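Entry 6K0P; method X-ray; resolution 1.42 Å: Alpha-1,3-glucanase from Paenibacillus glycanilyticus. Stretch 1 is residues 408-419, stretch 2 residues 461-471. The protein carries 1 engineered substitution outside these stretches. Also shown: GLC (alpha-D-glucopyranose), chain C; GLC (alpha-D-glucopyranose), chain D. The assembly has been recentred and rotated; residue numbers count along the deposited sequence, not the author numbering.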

# COMPACT_ATOMS: atom_id res chain seq x y z
N LEU A 408 -5.41 5.58 -6.72
CA LEU A 408 -5.69 6.91 -7.25
C LEU A 408 -5.33 7.06 -8.73
O LEU A 408 -6.03 7.79 -9.45
CB LEU A 408 -5.01 7.99 -6.43
CG LEU A 408 -5.57 8.17 -5.02
CD1 LEU A 408 -4.99 9.43 -4.40
CD2 LEU A 408 -7.10 8.20 -5.00
N THR A 409 -4.24 6.43 -9.21
CA THR A 409 -3.71 6.75 -10.53
C THR A 409 -3.32 5.57 -11.42
O THR A 409 -2.87 5.81 -12.54
CB THR A 409 -2.47 7.66 -10.44
OG1 THR A 409 -1.40 6.92 -9.83
CG2 THR A 409 -2.74 8.92 -9.65
N TYR A 410 -3.46 4.32 -10.96
CA TYR A 410 -2.75 3.26 -11.69
C TYR A 410 -3.40 1.91 -11.39
O TYR A 410 -4.39 1.85 -10.64
CB TYR A 410 -1.28 3.35 -11.24
CG TYR A 410 -0.22 3.19 -12.32
CD1 TYR A 410 -0.30 3.90 -13.51
CD2 TYR A 410 0.85 2.30 -12.17
CE1 TYR A 410 0.65 3.78 -14.49
CE2 TYR A 410 1.81 2.17 -13.15
CZ TYR A 410 1.71 2.91 -14.31
OH TYR A 410 2.68 2.76 -15.27
N PRO A 411 -2.91 0.81 -11.97
CA PRO A 411 -3.58 -0.49 -11.80
C PRO A 411 -3.57 -1.00 -10.37
O PRO A 411 -2.77 -0.58 -9.52
CB PRO A 411 -2.73 -1.43 -12.67
CG PRO A 411 -2.18 -0.56 -13.72
CD PRO A 411 -1.88 0.74 -13.03
N GLY A 412 -4.46 -1.96 -10.12
CA GLY A 412 -4.29 -2.81 -8.96
C GLY A 412 -3.01 -3.62 -9.03
O GLY A 412 -2.29 -3.75 -8.03
N ILE A 413 -2.72 -4.21 -10.20
CA ILE A 413 -1.51 -5.00 -10.42
C ILE A 413 -0.87 -4.55 -11.73
O ILE A 413 -1.51 -4.61 -12.79
CB ILE A 413 -1.79 -6.51 -10.47
CG1 ILE A 413 -2.56 -6.96 -9.21
CG2 ILE A 413 -0.47 -7.28 -10.60
CD1 ILE A 413 -2.89 -8.44 -9.22
N THR A 414 0.39 -4.11 -11.65
CA THR A 414 1.20 -3.82 -12.83
C THR A 414 2.13 -4.99 -13.07
O THR A 414 2.83 -5.43 -12.15
CB THR A 414 2.04 -2.56 -12.59
OG1 THR A 414 1.18 -1.42 -12.55
CG2 THR A 414 3.07 -2.36 -13.71
N ILE A 415 2.12 -5.51 -14.30
CA ILE A 415 3.02 -6.58 -14.73
C ILE A 415 3.74 -6.03 -15.95
O ILE A 415 3.13 -5.88 -17.01
CB ILE A 415 2.23 -7.86 -15.08
CG1 ILE A 415 1.41 -8.32 -13.87
CG2 ILE A 415 3.17 -8.99 -15.53
CD1 ILE A 415 0.42 -9.46 -14.16
N SER A 416 5.02 -5.68 -15.80
CA SER A 416 5.69 -4.83 -16.78
C SER A 416 7.09 -5.33 -17.09
O SER A 416 7.87 -5.63 -16.18
CB SER A 416 5.80 -3.39 -16.26
OG SER A 416 6.64 -2.62 -17.10
N SER A 417 7.42 -5.37 -18.38
CA SER A 417 8.79 -5.66 -18.80
C SER A 417 9.54 -4.42 -19.28
O SER A 417 10.50 -4.53 -20.05
CB SER A 417 8.81 -6.79 -19.84
OG SER A 417 8.34 -6.36 -21.12
N TYR A 418 9.13 -3.23 -18.83
CA TYR A 418 9.87 -2.02 -19.16
C TYR A 418 11.11 -1.90 -18.27
O TYR A 418 11.05 -2.16 -17.07
CB TYR A 418 8.98 -0.79 -19.02
CG TYR A 418 9.68 0.48 -19.46
CD1 TYR A 418 10.24 0.59 -20.72
CD2 TYR A 418 9.82 1.55 -18.58
CE1 TYR A 418 10.90 1.74 -21.12
CE2 TYR A 418 10.47 2.70 -18.97
CZ TYR A 418 11.02 2.79 -20.23
OH TYR A 418 11.68 3.94 -20.60
N SER A 419 12.24 -1.52 -18.87
CA SER A 419 13.51 -1.49 -18.16
C SER A 419 13.71 -0.25 -17.30
O SER A 419 14.54 -0.29 -16.38
CB SER A 419 14.67 -1.60 -19.16
OG SER A 419 14.85 -0.38 -19.87
N ASN A 461 -5.10 5.62 -19.54
CA ASN A 461 -6.16 5.10 -18.69
C ASN A 461 -5.85 3.66 -18.35
O ASN A 461 -5.64 2.84 -19.26
CB ASN A 461 -7.51 5.21 -19.40
CG ASN A 461 -7.74 6.60 -19.99
OD1 ASN A 461 -8.02 6.75 -21.17
ND2 ASN A 461 -7.61 7.63 -19.16
N PHE A 462 -5.81 3.34 -17.06
CA PHE A 462 -5.24 2.08 -16.60
C PHE A 462 -6.29 1.12 -16.07
O PHE A 462 -7.17 1.51 -15.29
CB PHE A 462 -4.10 2.35 -15.62
CG PHE A 462 -2.94 2.95 -16.31
CD1 PHE A 462 -2.01 2.13 -16.93
CD2 PHE A 462 -2.85 4.33 -16.49
CE1 PHE A 462 -0.97 2.67 -17.67
CE2 PHE A 462 -1.82 4.88 -17.21
CZ PHE A 462 -0.88 4.05 -17.81
N GLY A 463 -6.20 -0.14 -16.50
CA GLY A 463 -7.07 -1.19 -16.03
C GLY A 463 -6.65 -1.71 -14.67
O GLY A 463 -5.61 -1.33 -14.12
N ALA A 464 -7.48 -2.61 -14.13
CA ALA A 464 -7.18 -3.21 -12.83
C ALA A 464 -5.88 -4.00 -12.87
O ALA A 464 -5.11 -3.99 -11.90
CB ALA A 464 -8.33 -4.12 -12.40
N ILE A 465 -5.63 -4.71 -13.98
CA ILE A 465 -4.35 -5.37 -14.22
C ILE A 465 -3.83 -4.89 -15.56
O ILE A 465 -4.55 -4.95 -16.57
CB ILE A 465 -4.47 -6.91 -14.21
CG1 ILE A 465 -5.09 -7.39 -12.90
CG2 ILE A 465 -3.08 -7.55 -14.44
CD1 ILE A 465 -5.20 -8.92 -12.78
N TRP A 466 -2.60 -4.39 -15.56
CA TRP A 466 -1.93 -3.91 -16.75
C TRP A 466 -0.81 -4.88 -17.08
O TRP A 466 0.11 -5.07 -16.26
CB TRP A 466 -1.38 -2.51 -16.49
CG TRP A 466 -0.71 -1.81 -17.65
CD1 TRP A 466 -1.01 -1.92 -18.98
CD2 TRP A 466 0.35 -0.85 -17.55
NE1 TRP A 466 -0.19 -1.09 -19.72
CE2 TRP A 466 0.65 -0.42 -18.86
CE3 TRP A 466 1.07 -0.32 -16.48
CZ2 TRP A 466 1.65 0.52 -19.12
CZ3 TRP A 466 2.06 0.61 -16.73
CH2 TRP A 466 2.34 1.02 -18.04
N ILE A 467 -0.89 -5.50 -18.25
CA ILE A 467 0.15 -6.39 -18.76
C ILE A 467 0.87 -5.61 -19.85
O ILE A 467 0.33 -5.42 -20.95
CB ILE A 467 -0.44 -7.70 -19.30
CG1 ILE A 467 -1.33 -8.40 -18.25
CG2 ILE A 467 0.71 -8.62 -19.74
CD1 ILE A 467 -2.82 -8.01 -18.32
N TYR A 468 2.07 -5.12 -19.54
CA TYR A 468 2.79 -4.18 -20.40
C TYR A 468 4.09 -4.81 -20.86
O TYR A 468 5.02 -5.00 -20.06
CB TYR A 468 3.08 -2.89 -19.63
CG TYR A 468 3.78 -1.79 -20.41
CD1 TYR A 468 3.34 -1.43 -21.68
CD2 TYR A 468 4.85 -1.09 -19.86
CE1 TYR A 468 3.96 -0.40 -22.39
CE2 TYR A 468 5.47 -0.07 -20.55
CZ TYR A 468 5.03 0.27 -21.82
OH TYR A 468 5.64 1.29 -22.53
N GLY A 469 4.17 -5.12 -22.15
CA GLY A 469 5.43 -5.51 -22.75
C GLY A 469 6.20 -4.25 -23.06
O GLY A 469 5.74 -3.42 -23.84
N GLY A 470 7.36 -4.08 -22.42
CA GLY A 470 8.16 -2.89 -22.61
C GLY A 470 9.29 -3.12 -23.59
O GLY A 470 9.05 -3.52 -24.74
N ASP A 471 10.52 -2.88 -23.16
CA ASP A 471 11.68 -3.08 -24.01
C ASP A 471 12.40 -4.39 -23.75
O ASP A 471 13.40 -4.68 -24.42
CB ASP A 471 12.65 -1.89 -23.90
CG ASP A 471 13.02 -1.56 -22.45
OD1 ASP A 471 12.40 -2.11 -21.51
OD2 ASP A 471 13.94 -0.74 -22.26
C1 GLC C . 8.22 5.63 -19.02
C2 GLC C . 8.79 5.86 -17.63
C3 GLC C . 9.26 7.30 -17.48
C4 GLC C . 10.19 7.67 -18.63
C5 GLC C . 9.58 7.32 -19.99
C6 GLC C . 10.60 7.53 -21.10
O2 GLC C . 7.83 5.56 -16.64
O3 GLC C . 9.92 7.46 -16.25
O4 GLC C . 10.48 9.05 -18.58
O5 GLC C . 9.16 5.97 -20.02
O6 GLC C . 10.03 7.15 -22.34
C1 GLC D . 4.49 7.17 -21.61
C2 GLC D . 5.59 7.30 -20.60
C3 GLC D . 6.27 5.99 -20.28
C4 GLC D . 5.20 4.98 -19.94
C5 GLC D . 4.31 4.85 -21.15
C6 GLC D . 3.20 3.88 -20.87
O1 GLC D . 5.05 6.99 -22.76
O2 GLC D . 6.54 8.26 -21.02
O3 GLC D . 6.89 6.21 -19.04
O4 GLC D . 5.77 3.71 -19.61
O5 GLC D . 3.68 6.07 -21.41
O6 GLC D . 2.23 3.81 -21.88

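The strongest polar contact lies at the C-terminal end of the pair, where the carboxylate of Asp471 takes both donors of Ser419. The hydroxyl OG of Ser419 donates to OD2 of Asp471 at 2.6 Å, and the backbone N of Ser419 donates to OD1 of Asp471 at 2.7 Å, the latter with a more bent angle of 136°. One acidic side chain thus holds a loop residue by backbone and side chain together. The CA-to-CB bond of Asp471 points sideways, yet with chi1 in the p well the carboxylate comes within reach.

Just before this clamp, Ser417 joins the strands to the loops. Its N donates to O of Tyr468 at 3.0 Å, and its OG, chi1 also p, accepts from N of Gly470 at 2.8 Å. The side chain therefore carries the hydrogen bonding between the stretches one step past the last bridge. Within the first stretch, Ser416 OG plays a similar part, accepting from Tyr418 N at 3.1 Å and so bracing the turn out of the strand.

The centre is a regular parallel ladder in which residue i of the first strand faces residue i+52 of the second, from Ile413 with Ile465 to Ser416 with Tyr468. The strand axes diverge by only 11° and approach to 4.8 Å. As parallel pairing requires, alternate residues of one strand bond to the neighbours that flank their partner: Ile413 N donates to Ala464 O (2.9 Å) while Ile413 O accepts from Trp466 N (3.0 Å), and Ile415 N donates to Trp466 O (2.8 Å) while Ile415 O accepts from Tyr468 N (2.8 Å). CA-H...O contacts add to the ladder, as between Ile465 CA and Ile413 O at 3.3 Å.

The alternation sorts the side chains. On one face, isoleucines fill all four bridge positions; Ile415 CD1 reaches diagonally to Ile465 CG2 at 4.0 Å, and Ile413 CB lies 4.2 Å from Ile465 CG1. The other face pairs small residues with large aromatic ones. Thr414 CG2 sits 4.0 Å from Trp466 CE3, and Ser416 OG lies near the plane of the Tyr468 ring, at its edge, 3.6 Å from CD2. Trp466 and Tyr468 share chi1 in the t well, and both rings have a bound glucose nearby.

At the N-terminal end the contact becomes apolar. Pro411 packs CG against Trp466 CB at 3.5 Å and CD against Phe462 CB at 3.8 Å, bridging two side chains of the other stretch. Tyr410 starts away from that stretch, but its ring returns to lie obliquely to Phe462, with planes at 47° and CE1 over one face of the Phe462 ring, 3.7 Å from CZ.

Glycine matters most at Gly470: an ideal CB there would stand 2.4 Å from Tyr418 CA, a clash, and the bare backbone lets the two chains close to 3.9 Å between the CA atoms of Tyr418 and Gly470.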